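Local coordinates for endo-beta-1,4-glucanase (Bacillus licheniformis, PDB 2JEN), which hydrolyses beta-1,4-glucan backbones as a family 12 glycoside hydrolase, acting as an endoglucanase and a xyloglucanase on plant cell-wall polysaccharides, at residues G130-Y136 against W159-A165; P167-V172 against K183-I189; V86-I92 against E239-F245; I177-W182 against L213-F218. The protein carries 1 engineered substitution. All blocks are in the same frame, centred on the assembly; numbering follows the deposited sequence.

Contact 1. Residues G130-Y136 against W159-A165; sequences GTYNAAY and WLNNTNA. With XYS (alpha-D-xylopyranose), chain C; GLC (alpha-D-glucopyranose), chain B.
An antiparallel strand pair on the glycan-binding sheet of the family 12 beta-jelly-roll joins 130-136 to 159-165, the axes of 131-136 and 161-163 lying 4.6 Å apart at 169°. Tyr132 and Thr163 form a hydrogen-bonded pair (Tyr132 N to Thr163 O 3.1 Å, Thr163 N to Tyr132 O 2.9 Å), Asn133 and Asn162 the non-hydrogen-bonded pair that follows. Next, Ala134 N gives to Asn161 O (3.0 Å) while Ala134 O accepts, at a classic beta bulge, from Leu160 N (2.8 Å) and Asn161 N (3.2 Å); Ala135 then faces Trp159. Asn164 ND2 bonds Gly130 O at 3.0 Å. Thr163 CB sits 3.7 Å from the Tyr132 ring centroid; on the other face Asn133 CB (chi1 p) covers the six-membered ring of Trp159 (chi1 m), 4.0 Å from its centroid, and Asn133 ND2 bonds Glu243. A water 2.8 Å from Thr131 OG1 and XYS O4 reaches xylose, and Trp159 CH2 lies 3.6 Å from chain B glucose O2, near the ring plane: the glycan meets a hydrated polar end and an indole edge.

Contact 2. Residues P167-V172 against K183-I189; sequences PAGSYV and KVYKGYI. With GLC (alpha-D-glucopyranose), chain D; GLC (alpha-D-glucopyranose), chain B.
Three backbone hydrogen bonds hold 167-172 to 183-189: Ser170 N to Lys186 O at 3.0 Å, Lys186 N to Ser170 O at 3.0 Å, and Val172 N to Val184 O at 2.8 Å. Ser170 and Lys186 are therefore an antiparallel hydrogen-bonded pair, and Tyr171 and Tyr185 the non-hydrogen-bonded pair beside it. The axes of 170-172 and 183-189 approach to 4.5 Å at 133°. Where the chain enters the strand, Gly169 (phi/psi 87/-163) presses its CA to 3.7 Å from Gly187 CA, an approach too tight for a beta carbon on either residue. Tyr185 (chi1 m) is the centre of the packing. Pro167 CG makes a CH-pi contact 3.3 Å from the centroid of the Tyr185 ring, and Tyr171 (chi1 t) points its ring edge at the opposite face, centroids 5.5 Å apart and planes at 60°. Towards the sugar, Ala168 CB meets Ile189 CD1 at 4.1 Å; Ala168 N lies 3.5 Å from O4 of the chain D glucose, and Ile189 CD1 3.9 Å from C6 of the chain B glucose. This is a twisted beta hairpin; the loop leading into it, with Ile189, lines part of the glycan-binding cleft.

Contact 3. Residues V86-I92 against E239-F245; sequences VKAYPSI and EFGTEVF. With GLC (alpha-D-glucopyranose), chain B; GLC (alpha-D-glucopyranose), chain E; XYS (alpha-D-xylopyranose), chain C.
Segments 86-92 and 239-245 run roughly antiparallel within the family 12 beta-jelly-roll, their end-to-end directions 151° apart. Ile92 and Phe240 are a hydrogen-bonded pair (Ile92 N to Phe240 O 2.8 Å, Phe240 N to Ile92 O 2.9 Å), followed by Ser91 opposite Gly241, CA atoms only 3.8 Å apart, where a beta carbon on Gly241 would clash with Pro90 O and Ser91 CB. Thr242 N then reaches Pro90 O (3.0 Å), Val244 N Ala88 O (3.0 Å), and Lys87 N Val244 O (2.8 Å); Lys87 NZ meets Phe245 O at 2.8 Å. A water 2.8 Å from Ser91 OG and 2.8 Å from Glu239 OE1 bridges those side chains, Glu239 OE2 bonding His97. Tyr89 OH bonds Ala135 O. Glu243 OE1 accepts from O3 of the chain B glucose (2.6 Å) and OE2 from O6 of the chain E glucose (2.8 Å), while XYS C5 lies over the Phe245 ring. One carboxylate holds two glucoses not linked to each other, beside an aromatic face.

Contact 4. Residues I177-W182 against L213-F218; sequences IGGHSW and LNIRDF
Phe218 (chi1 m) sets the edge of its ring against the face of the Trp182 indole: its centroid lies 5.1 Å from that of the five-membered ring, with the planes at 76°, a T-shaped stack whose closest carbons are Phe218 CZ and Trp182 CE2 at 3.7 Å. Ile177 (chi1 m) covers a face of the same phenyl ring, CG2 standing 3.8 Å from its centroid, and also touches Asp217 CB from CG2 at 3.6 Å. Leu213 CD2 completes the cluster, 4.0 Å from Trp182 CZ2 near the indole plane and 3.8 Å from His180 CD2. The first segment is a hairpin tip. A type I' turn from Ile177 to His180, with Gly178 and Gly179 both at positive phi, is closed by Ile177 N to His180 O (2.9 Å) and His180 N to Ile177 O (3.2 Å). Trp182 (chi1 m) fixes its indole by giving NE1 to Ile177 O at 3.0 Å. In 213-218 a strand passes into a helix: Asn214 is the N-cap, its OD1 accepting from Arg216 N at 3.0 Å. Phe202 adds a further edge-to-face partner for Phe218. The 177-182 hairpin end is thus joined to strand 210-214 and the start of helix 215-225, the main helix of the family 12 beta-jelly-roll, through aromatic and aliphatic groups, while polar groups are bonded within each segment or to neighbouring strands and loops, as His180 is to Arg204.

Contacts 1, 2 and 3 belong to one large mixed sheet, and contact 4 joins that sheet to strand 210-214 and helix 215-225. Along the chain contact 3 spans the other three; contact 1 closes before contacts 2 and 4, which interleave along the chain and share strand 180-192. Contacts 1 and 3, with centres about 9 Å apart, share the pairing of strands 131-141 and 234-244. Contact 2 lies about 15 Å from contact 1, centre to centre, yet Trp159 packs on Pro167. Contact 4, about 21 Å from contact 3 centre to centre, meets contact 1 through Trp182. The first three contacts all touch the chain B glucose, so distant parts of the sequence together build the glycan-binding cleft.

Contact 1. Residues G130-Y136 against W159-A165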
# COMPACT_ATOMS: atom_id res chain seq x y z
N GLY A 130 3.75 3.48 -22.25
CA GLY A 130 3.79 4.92 -22.22
C GLY A 130 5.00 5.53 -22.91
O GLY A 130 5.45 5.05 -23.96
N THR A 131 5.50 6.61 -22.34
CA THR A 131 6.44 7.52 -22.95
C THR A 131 7.57 7.77 -21.97
O THR A 131 7.30 8.27 -20.84
CB THR A 131 5.74 8.84 -23.32
OG1 THR A 131 4.69 8.55 -24.26
CG2 THR A 131 6.75 9.82 -23.96
N TYR A 132 8.79 7.46 -22.37
CA TYR A 132 9.95 7.49 -21.47
C TYR A 132 11.20 7.45 -22.31
O TYR A 132 11.15 7.17 -23.51
CB TYR A 132 9.91 6.32 -20.48
CG TYR A 132 9.88 4.96 -21.14
CD1 TYR A 132 11.04 4.32 -21.51
CD2 TYR A 132 8.67 4.34 -21.44
CE1 TYR A 132 11.00 3.10 -22.15
CE2 TYR A 132 8.62 3.13 -22.06
CZ TYR A 132 9.78 2.51 -22.43
OH TYR A 132 9.76 1.27 -23.05
N ASN A 133 12.33 7.65 -21.66
CA ASN A 133 13.65 7.39 -22.26
C ASN A 133 14.55 6.69 -21.25
O ASN A 133 14.14 6.44 -20.10
CB ASN A 133 14.26 8.71 -22.77
CG ASN A 133 14.54 9.72 -21.71
OD1 ASN A 133 14.91 9.35 -20.59
ND2 ASN A 133 14.42 11.01 -22.05
N ALA A 134 15.74 6.30 -21.70
CA ALA A 134 16.83 5.93 -20.83
C ALA A 134 17.99 6.80 -21.27
O ALA A 134 18.38 6.75 -22.46
CB ALA A 134 17.17 4.46 -20.92
N ALA A 135 18.52 7.61 -20.38
CA ALA A 135 19.44 8.66 -20.77
C ALA A 135 20.46 8.99 -19.69
O ALA A 135 20.10 9.09 -18.50
CB ALA A 135 18.69 9.95 -21.14
N TYR A 136 21.71 9.22 -20.12
CA TYR A 136 22.67 9.90 -19.30
C TYR A 136 22.31 11.37 -19.22
O TYR A 136 21.85 11.95 -20.21
CB TYR A 136 24.07 9.81 -19.85
CG TYR A 136 24.73 8.47 -19.64
CD1 TYR A 136 25.39 8.17 -18.46
CD2 TYR A 136 24.67 7.46 -20.62
CE1 TYR A 136 25.96 6.95 -18.25
CE2 TYR A 136 25.24 6.22 -20.41
CZ TYR A 136 25.91 5.96 -19.22
OH TYR A 136 26.52 4.72 -19.01
N TRP A 159 20.87 9.67 -24.88
CA TRP A 159 19.73 8.79 -24.80
C TRP A 159 20.03 7.45 -25.48
O TRP A 159 20.28 7.38 -26.69
CB TRP A 159 18.47 9.36 -25.46
CG TRP A 159 17.95 10.67 -24.95
CD1 TRP A 159 18.63 11.70 -24.35
CD2 TRP A 159 16.60 11.12 -25.09
NE1 TRP A 159 17.77 12.74 -24.08
CE2 TRP A 159 16.52 12.40 -24.54
CE3 TRP A 159 15.47 10.55 -25.63
CZ2 TRP A 159 15.34 13.14 -24.51
CZ3 TRP A 159 14.27 11.28 -25.60
CH2 TRP A 159 14.24 12.57 -25.05
N LEU A 160 20.00 6.38 -24.69
CA LEU A 160 20.14 5.02 -25.18
C LEU A 160 18.81 4.41 -25.55
O LEU A 160 18.77 3.43 -26.28
CB LEU A 160 20.85 4.17 -24.15
CG LEU A 160 22.25 4.60 -23.74
CD1 LEU A 160 22.88 3.60 -22.76
CD2 LEU A 160 23.19 4.88 -24.93
N ASN A 161 17.72 5.00 -25.04
CA ASN A 161 16.38 4.56 -25.38
C ASN A 161 15.53 5.79 -25.55
O ASN A 161 15.58 6.69 -24.71
CB ASN A 161 15.80 3.68 -24.25
CG ASN A 161 14.37 3.20 -24.54
OD1 ASN A 161 13.45 4.01 -24.64
ND2 ASN A 161 14.19 1.88 -24.66
N ASN A 162 14.74 5.84 -26.63
CA ASN A 162 13.68 6.83 -26.80
C ASN A 162 12.42 6.05 -27.09
O ASN A 162 12.35 5.34 -28.11
CB ASN A 162 13.98 7.80 -27.97
CG ASN A 162 12.97 8.87 -28.11
OD1 ASN A 162 12.06 8.98 -27.28
ND2 ASN A 162 13.04 9.63 -29.22
N THR A 163 11.42 6.14 -26.21
CA THR A 163 10.15 5.49 -26.42
C THR A 163 9.05 6.54 -26.42
O THR A 163 8.56 6.99 -25.39
CB THR A 163 9.90 4.39 -25.38
OG1 THR A 163 10.94 3.40 -25.52
CG2 THR A 163 8.53 3.72 -25.61
N ASN A 164 8.71 6.97 -27.63
CA ASN A 164 7.63 7.92 -27.91
C ASN A 164 7.93 9.34 -27.48
O ASN A 164 7.03 10.19 -27.48
CB ASN A 164 6.28 7.46 -27.34
CG ASN A 164 5.87 6.10 -27.85
OD1 ASN A 164 5.86 5.87 -29.06
ND2 ASN A 164 5.52 5.19 -26.94
N ALA A 165 9.18 9.61 -27.13
CA ALA A 165 9.54 10.93 -26.63
C ALA A 165 10.34 11.73 -27.63
O ALA A 165 10.53 11.31 -28.79
CB ALA A 165 10.31 10.84 -25.25
C1 XYS C . 8.24 15.05 -26.33
C2 XYS C . 7.19 14.77 -27.37
C3 XYS C . 5.89 14.36 -26.70
C4 XYS C . 6.17 13.20 -25.76
C5 XYS C . 7.27 13.61 -24.81
O2 XYS C . 6.99 15.92 -28.20
O3 XYS C . 4.91 14.03 -27.66
O4 XYS C . 4.99 12.95 -25.00
O5 XYS C . 8.47 13.95 -25.50
C1 GLC B . 11.87 17.61 -22.91
C2 GLC B . 13.03 16.64 -23.01
C3 GLC B . 13.65 16.36 -21.66
C4 GLC B . 13.91 17.64 -20.86
C5 GLC B . 12.66 18.54 -20.92
C6 GLC B . 12.94 19.88 -20.25
O2 GLC B . 12.57 15.42 -23.55
O3 GLC B . 14.86 15.69 -21.85
O4 GLC B . 14.29 17.31 -19.53
O5 GLC B . 12.33 18.79 -22.26
O6 GLC B . 11.70 20.55 -20.02
O HOH W 1 3.91 10.55 -26.02
O HOH W 2 11.73 0.29 -24.70

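Contact 2. Residues P167-V172 against K183-I189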
# COMPACT_ATOMS: atom_id res chain seq x y z
N PRO A 167 13.45 15.28 -27.51
CA PRO A 167 14.26 16.11 -26.67
C PRO A 167 13.92 17.59 -26.73
O PRO A 167 13.10 18.03 -27.56
CB PRO A 167 15.66 15.85 -27.23
CG PRO A 167 15.41 15.73 -28.69
CD PRO A 167 14.15 14.92 -28.76
N ALA A 168 14.58 18.34 -25.86
CA ALA A 168 14.47 19.79 -25.85
C ALA A 168 15.31 20.34 -27.01
O ALA A 168 16.35 19.78 -27.39
CB ALA A 168 14.98 20.34 -24.55
N GLY A 169 14.87 21.45 -27.54
CA GLY A 169 15.64 22.15 -28.55
C GLY A 169 15.39 21.67 -29.95
O GLY A 169 14.38 21.00 -30.24
N SER A 170 16.31 22.03 -30.84
CA SER A 170 16.13 21.79 -32.26
C SER A 170 17.20 20.84 -32.79
O SER A 170 18.34 20.83 -32.33
CB SER A 170 16.18 23.10 -33.05
OG SER A 170 15.01 23.84 -32.80
N TYR A 171 16.80 20.03 -33.75
CA TYR A 171 17.68 19.07 -34.38
C TYR A 171 18.79 19.77 -35.18
O TYR A 171 18.51 20.65 -36.00
CB TYR A 171 16.87 18.18 -35.31
CG TYR A 171 17.69 17.19 -36.12
CD1 TYR A 171 18.38 16.14 -35.54
CD2 TYR A 171 17.81 17.35 -37.49
CE1 TYR A 171 19.12 15.25 -36.30
CE2 TYR A 171 18.55 16.47 -38.24
CZ TYR A 171 19.20 15.44 -37.65
OH TYR A 171 19.91 14.53 -38.44
N VAL A 172 20.01 19.31 -34.97
CA VAL A 172 21.20 19.84 -35.62
C VAL A 172 21.62 18.95 -36.79
O VAL A 172 21.62 19.37 -37.97
CB VAL A 172 22.36 19.98 -34.62
CG1 VAL A 172 23.58 20.58 -35.32
CG2 VAL A 172 21.94 20.84 -33.41
N LYS A 183 21.45 11.39 -33.12
CA LYS A 183 20.81 12.64 -33.55
C LYS A 183 21.10 13.70 -32.48
O LYS A 183 20.85 13.47 -31.30
CB LYS A 183 19.31 12.45 -33.71
CG LYS A 183 18.96 11.40 -34.73
CD LYS A 183 17.46 11.09 -34.69
CE LYS A 183 17.09 10.16 -33.45
NZ LYS A 183 15.65 9.66 -33.48
N VAL A 184 21.65 14.83 -32.88
CA VAL A 184 22.09 15.88 -31.99
C VAL A 184 21.08 17.01 -31.97
O VAL A 184 20.61 17.43 -33.03
CB VAL A 184 23.46 16.45 -32.41
CG1 VAL A 184 23.91 17.59 -31.51
CG2 VAL A 184 24.50 15.35 -32.56
N TYR A 185 20.71 17.47 -30.78
CA TYR A 185 19.80 18.57 -30.55
C TYR A 185 20.42 19.61 -29.64
O TYR A 185 21.22 19.28 -28.74
CB TYR A 185 18.52 18.07 -29.90
CG TYR A 185 17.77 17.09 -30.77
CD1 TYR A 185 18.17 15.78 -30.87
CD2 TYR A 185 16.60 17.47 -31.43
CE1 TYR A 185 17.48 14.87 -31.66
CE2 TYR A 185 15.90 16.54 -32.23
CZ TYR A 185 16.37 15.28 -32.33
OH TYR A 185 15.67 14.34 -33.12
N LYS A 186 20.05 20.87 -29.84
CA LYS A 186 20.56 21.98 -29.03
C LYS A 186 19.39 22.87 -28.61
O LYS A 186 18.63 23.34 -29.45
CB LYS A 186 21.60 22.79 -29.82
CG LYS A 186 22.17 23.98 -29.05
CD LYS A 186 23.20 24.71 -29.88
CE LYS A 186 23.95 25.80 -29.13
NZ LYS A 186 23.10 26.92 -28.63
N GLY A 187 19.25 23.08 -27.32
CA GLY A 187 18.27 23.97 -26.75
C GLY A 187 18.79 24.68 -25.53
O GLY A 187 19.96 24.59 -25.20
N TYR A 188 17.86 25.35 -24.85
CA TYR A 188 18.16 26.12 -23.64
C TYR A 188 17.02 25.95 -22.67
O TYR A 188 15.86 26.10 -23.06
CB TYR A 188 18.35 27.59 -23.97
CG TYR A 188 18.61 28.47 -22.77
CD1 TYR A 188 17.59 29.21 -22.18
CD2 TYR A 188 19.84 28.51 -22.18
CE1 TYR A 188 17.82 30.01 -21.07
CE2 TYR A 188 20.08 29.29 -21.05
CZ TYR A 188 19.06 30.04 -20.50
OH TYR A 188 19.29 30.83 -19.38
N ILE A 189 17.35 25.60 -21.43
CA ILE A 189 16.35 25.43 -20.36
C ILE A 189 16.40 26.67 -19.48
O ILE A 189 17.40 26.94 -18.82
CB ILE A 189 16.67 24.16 -19.52
CG1 ILE A 189 16.80 22.94 -20.42
CG2 ILE A 189 15.60 24.02 -18.42
CD1 ILE A 189 15.55 22.60 -21.18
C1 GLC D . 8.47 20.04 -26.22
C2 GLC D . 9.44 20.89 -25.42
C3 GLC D . 10.68 20.10 -25.01
C4 GLC D . 10.30 18.76 -24.38
C5 GLC D . 9.34 18.03 -25.31
C6 GLC D . 8.84 16.71 -24.69
O1 GLC D . 7.24 20.73 -26.33
O2 GLC D . 9.88 21.97 -26.22
O3 GLC D . 11.48 20.84 -24.12
O4 GLC D . 11.45 17.94 -24.25
O5 GLC D . 8.19 18.84 -25.52
O6 GLC D . 7.85 16.19 -25.57
C1 GLC B . 11.87 17.61 -22.91
C2 GLC B . 13.03 16.64 -23.01
C3 GLC B . 13.65 16.36 -21.66
C4 GLC B . 13.91 17.64 -20.86
C5 GLC B . 12.66 18.54 -20.92
C6 GLC B . 12.94 19.88 -20.25
O2 GLC B . 12.57 15.42 -23.55
O3 GLC B . 14.86 15.69 -21.85
O4 GLC B . 14.29 17.31 -19.53
O5 GLC B . 12.33 18.79 -22.26
O6 GLC B . 11.70 20.55 -20.02

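Contact 3. Residues V86-I92 against E239-F245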
# COMPACT_ATOMS: atom_id res chain seq x y z
N VAL A 86 8.23 16.18 -18.34
CA VAL A 86 8.94 15.15 -17.59
C VAL A 86 8.41 15.12 -16.15
O VAL A 86 8.42 16.16 -15.49
CB VAL A 86 10.46 15.40 -17.59
CG1 VAL A 86 11.17 14.39 -16.69
CG2 VAL A 86 11.03 15.33 -19.01
N LYS A 87 7.89 13.97 -15.71
CA LYS A 87 7.39 13.85 -14.36
C LYS A 87 8.48 13.52 -13.35
O LYS A 87 8.41 13.95 -12.20
CB LYS A 87 6.31 12.78 -14.25
CG LYS A 87 5.14 12.94 -15.26
CD LYS A 87 4.58 14.35 -15.33
CE LYS A 87 3.37 14.47 -16.28
NZ LYS A 87 3.76 14.22 -17.73
N ALA A 88 9.46 12.74 -13.79
CA ALA A 88 10.43 12.15 -12.89
C ALA A 88 11.66 11.72 -13.67
O ALA A 88 11.57 11.47 -14.89
CB ALA A 88 9.79 10.92 -12.17
N TYR A 89 12.79 11.62 -12.96
CA TYR A 89 14.02 11.08 -13.52
C TYR A 89 14.68 10.20 -12.46
O TYR A 89 15.76 10.51 -11.94
CB TYR A 89 14.94 12.22 -13.94
CG TYR A 89 16.27 11.82 -14.58
CD1 TYR A 89 16.33 11.03 -15.73
CD2 TYR A 89 17.48 12.21 -14.03
CE1 TYR A 89 17.54 10.72 -16.35
CE2 TYR A 89 18.69 11.90 -14.63
CZ TYR A 89 18.72 11.09 -15.74
OH TYR A 89 19.93 10.83 -16.33
N PRO A 90 14.03 9.08 -12.12
CA PRO A 90 14.73 8.10 -11.28
C PRO A 90 16.04 7.75 -11.97
O PRO A 90 16.08 7.59 -13.20
CB PRO A 90 13.76 6.89 -11.24
CG PRO A 90 12.90 7.06 -12.50
CD PRO A 90 12.76 8.57 -12.65
N SER A 91 17.11 7.65 -11.20
CA SER A 91 18.44 7.69 -11.77
C SER A 91 19.48 7.26 -10.78
O SER A 91 19.24 7.20 -9.56
CB SER A 91 18.73 9.12 -12.23
OG SER A 91 18.36 10.05 -11.24
N ILE A 92 20.66 6.91 -11.31
CA ILE A 92 21.88 6.82 -10.54
C ILE A 92 22.67 8.10 -10.72
O ILE A 92 22.85 8.54 -11.85
CB ILE A 92 22.74 5.61 -10.96
CG1 ILE A 92 21.94 4.32 -10.88
CG2 ILE A 92 24.02 5.56 -10.11
CD1 ILE A 92 22.64 3.11 -11.57
N GLU A 239 24.99 11.19 -14.52
CA GLU A 239 23.81 10.50 -14.02
C GLU A 239 23.26 9.62 -15.13
O GLU A 239 23.45 9.93 -16.32
CB GLU A 239 22.72 11.50 -13.60
CG GLU A 239 23.25 12.64 -12.77
CD GLU A 239 22.22 13.59 -12.21
OE1 GLU A 239 21.02 13.43 -12.48
OE2 GLU A 239 22.65 14.53 -11.50
N PHE A 240 22.57 8.55 -14.78
CA PHE A 240 21.89 7.72 -15.77
C PHE A 240 20.53 7.37 -15.21
O PHE A 240 20.41 6.91 -14.07
CB PHE A 240 22.64 6.42 -16.05
CG PHE A 240 21.93 5.53 -17.03
CD1 PHE A 240 21.13 4.50 -16.59
CD2 PHE A 240 22.02 5.75 -18.40
CE1 PHE A 240 20.44 3.71 -17.50
CE2 PHE A 240 21.33 4.99 -19.29
CZ PHE A 240 20.56 3.95 -18.85
N GLY A 241 19.48 7.59 -16.01
CA GLY A 241 18.16 7.26 -15.53
C GLY A 241 17.13 7.26 -16.61
O GLY A 241 17.49 7.24 -17.80
N THR A 242 15.87 7.20 -16.21
CA THR A 242 14.76 7.20 -17.16
C THR A 242 13.92 8.43 -16.92
O THR A 242 13.26 8.53 -15.90
CB THR A 242 13.91 5.93 -17.04
OG1 THR A 242 13.42 5.84 -15.70
CG2 THR A 242 14.67 4.65 -17.34
N GLU A 243 13.85 9.35 -17.87
CA GLU A 243 12.83 10.41 -17.78
C GLU A 243 11.52 9.77 -18.15
O GLU A 243 11.41 9.10 -19.18
CB GLU A 243 13.09 11.57 -18.74
CG GLU A 243 14.36 12.36 -18.44
CD GLU A 243 14.51 13.58 -19.31
OE1 GLU A 243 14.63 13.44 -20.53
OE2 GLU A 243 14.50 14.70 -18.77
N VAL A 244 10.51 9.93 -17.28
CA VAL A 244 9.21 9.36 -17.53
C VAL A 244 8.21 10.49 -17.71
O VAL A 244 8.12 11.40 -16.88
CB VAL A 244 8.73 8.44 -16.40
CG1 VAL A 244 7.34 7.87 -16.78
CG2 VAL A 244 9.76 7.32 -16.12
N PHE A 245 7.50 10.46 -18.85
CA PHE A 245 6.47 11.39 -19.19
C PHE A 245 5.11 10.82 -18.80
O PHE A 245 4.23 11.52 -18.28
CB PHE A 245 6.53 11.69 -20.68
CG PHE A 245 7.83 12.28 -21.13
CD1 PHE A 245 8.92 11.45 -21.41
CD2 PHE A 245 7.98 13.64 -21.26
CE1 PHE A 245 10.14 12.00 -21.82
CE2 PHE A 245 9.21 14.18 -21.72
CZ PHE A 245 10.27 13.35 -21.99
C1 GLC B . 11.87 17.61 -22.91
C2 GLC B . 13.03 16.64 -23.01
C3 GLC B . 13.65 16.36 -21.66
C4 GLC B . 13.91 17.64 -20.86
C5 GLC B . 12.66 18.54 -20.92
C6 GLC B . 12.94 19.88 -20.25
O2 GLC B . 12.57 15.42 -23.55
O3 GLC B . 14.86 15.69 -21.85
O4 GLC B . 14.29 17.31 -19.53
O5 GLC B . 12.33 18.79 -22.26
O6 GLC B . 11.70 20.55 -20.02
C1 GLC E . 17.31 17.58 -18.93
C2 GLC E . 16.91 18.88 -18.22
C3 GLC E . 17.34 18.80 -16.78
C4 GLC E . 16.62 17.63 -16.12
C5 GLC E . 17.04 16.39 -16.92
C6 GLC E . 16.57 15.06 -16.31
O1 GLC E . 17.00 17.58 -20.29
O2 GLC E . 17.50 20.05 -18.72
O3 GLC E . 17.10 20.10 -16.25
O4 GLC E . 17.04 17.47 -14.79
O5 GLC E . 16.61 16.53 -18.26
O6 GLC E . 15.17 15.04 -16.12
C1 XYS C . 8.24 15.05 -26.33
C2 XYS C . 7.19 14.77 -27.37
C3 XYS C . 5.89 14.36 -26.70
C4 XYS C . 6.17 13.20 -25.76
C5 XYS C . 7.27 13.61 -24.81
O2 XYS C . 6.99 15.92 -28.20
O3 XYS C . 4.91 14.03 -27.66
O4 XYS C . 4.99 12.95 -25.00
O5 XYS C . 8.47 13.95 -25.50
O HOH W 3 18.86 12.75 -10.77

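Contact 4. Residues I177-W182 against L213-F218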
# COMPACT_ATOMS: atom_id res chain seq x y z
N ILE A 177 29.75 9.05 -32.99
CA ILE A 177 30.68 9.27 -31.89
C ILE A 177 30.73 8.00 -31.08
O ILE A 177 29.68 7.42 -30.71
CB ILE A 177 30.21 10.43 -30.97
CG1 ILE A 177 30.16 11.76 -31.72
CG2 ILE A 177 31.12 10.54 -29.74
CD1 ILE A 177 29.59 12.93 -30.90
N GLY A 178 31.94 7.54 -30.78
CA GLY A 178 32.13 6.39 -29.89
C GLY A 178 31.63 5.08 -30.47
O GLY A 178 31.38 4.11 -29.72
N GLY A 179 31.49 5.01 -31.80
CA GLY A 179 30.96 3.83 -32.45
C GLY A 179 29.45 3.69 -32.56
O GLY A 179 28.93 2.61 -32.92
N HIS A 180 28.74 4.76 -32.20
CA HIS A 180 27.29 4.82 -32.27
C HIS A 180 26.89 6.06 -33.09
O HIS A 180 27.60 7.06 -33.09
CB HIS A 180 26.69 4.99 -30.86
CG HIS A 180 27.02 3.89 -29.89
ND1 HIS A 180 26.13 2.89 -29.58
CD2 HIS A 180 28.14 3.64 -29.17
CE1 HIS A 180 26.68 2.08 -28.69
NE2 HIS A 180 27.90 2.51 -28.42
N SER A 181 25.72 5.99 -33.70
CA SER A 181 25.12 7.15 -34.38
C SER A 181 24.10 7.84 -33.49
O SER A 181 23.23 7.18 -32.91
CB SER A 181 24.44 6.73 -35.66
OG SER A 181 25.46 6.22 -36.54
N TRP A 182 24.15 9.17 -33.47
CA TRP A 182 23.35 10.01 -32.57
C TRP A 182 22.73 11.15 -33.35
O TRP A 182 23.42 11.86 -34.09
CB TRP A 182 24.25 10.64 -31.50
CG TRP A 182 25.15 9.67 -30.78
CD1 TRP A 182 26.43 9.42 -31.08
CD2 TRP A 182 24.82 8.83 -29.67
NE1 TRP A 182 26.94 8.47 -30.25
CE2 TRP A 182 25.97 8.10 -29.36
CE3 TRP A 182 23.66 8.64 -28.91
CZ2 TRP A 182 25.99 7.14 -28.33
CZ3 TRP A 182 23.68 7.70 -27.90
CH2 TRP A 182 24.84 6.99 -27.59
N LEU A 213 30.85 4.17 -23.16
CA LEU A 213 31.08 5.50 -23.72
C LEU A 213 32.15 6.26 -22.98
O LEU A 213 32.43 6.00 -21.81
CB LEU A 213 29.80 6.32 -23.69
CG LEU A 213 28.59 5.72 -24.37
CD1 LEU A 213 27.35 6.57 -24.10
CD2 LEU A 213 28.77 5.51 -25.88
N ASN A 214 32.80 7.19 -23.66
CA ASN A 214 33.70 8.13 -23.03
C ASN A 214 33.08 9.51 -23.19
O ASN A 214 32.92 10.00 -24.31
CB ASN A 214 35.07 8.10 -23.70
CG ASN A 214 36.08 8.97 -23.02
OD1 ASN A 214 35.79 9.77 -22.13
ND2 ASN A 214 37.34 8.87 -23.48
N ILE A 215 32.65 10.10 -22.08
CA ILE A 215 31.97 11.41 -22.15
C ILE A 215 32.86 12.46 -22.83
O ILE A 215 32.36 13.38 -23.49
CB ILE A 215 31.50 11.87 -20.76
CG1 ILE A 215 30.54 10.87 -20.12
CG2 ILE A 215 30.84 13.25 -20.82
CD1 ILE A 215 29.48 10.38 -21.01
N ARG A 216 34.17 12.28 -22.72
CA ARG A 216 35.09 13.22 -23.37
C ARG A 216 34.91 13.25 -24.87
O ARG A 216 35.17 14.29 -25.51
CB ARG A 216 36.52 12.84 -23.01
CG ARG A 216 37.55 13.92 -23.41
CD ARG A 216 38.96 13.50 -23.08
NE ARG A 216 39.39 12.53 -24.05
CZ ARG A 216 40.60 11.97 -24.09
NH1 ARG A 216 41.49 12.24 -23.16
NH2 ARG A 216 40.87 11.10 -25.03
N ASP A 217 34.50 12.16 -25.49
CA ASP A 217 34.23 12.18 -26.93
C ASP A 217 33.10 13.17 -27.25
O ASP A 217 33.11 13.82 -28.31
CB ASP A 217 33.81 10.81 -27.43
CG ASP A 217 34.89 9.73 -27.31
OD1 ASP A 217 36.07 10.08 -27.13
OD2 ASP A 217 34.52 8.54 -27.52
N PHE A 218 32.10 13.23 -26.39
CA PHE A 218 30.94 14.10 -26.59
C PHE A 218 31.28 15.56 -26.27
O PHE A 218 30.91 16.48 -27.03
CB PHE A 218 29.76 13.58 -25.75
CG PHE A 218 29.28 12.25 -26.20
CD1 PHE A 218 29.94 11.10 -25.80
CD2 PHE A 218 28.20 12.12 -27.09
CE1 PHE A 218 29.54 9.84 -26.27
CE2 PHE A 218 27.81 10.91 -27.54
CZ PHE A 218 28.48 9.74 -27.12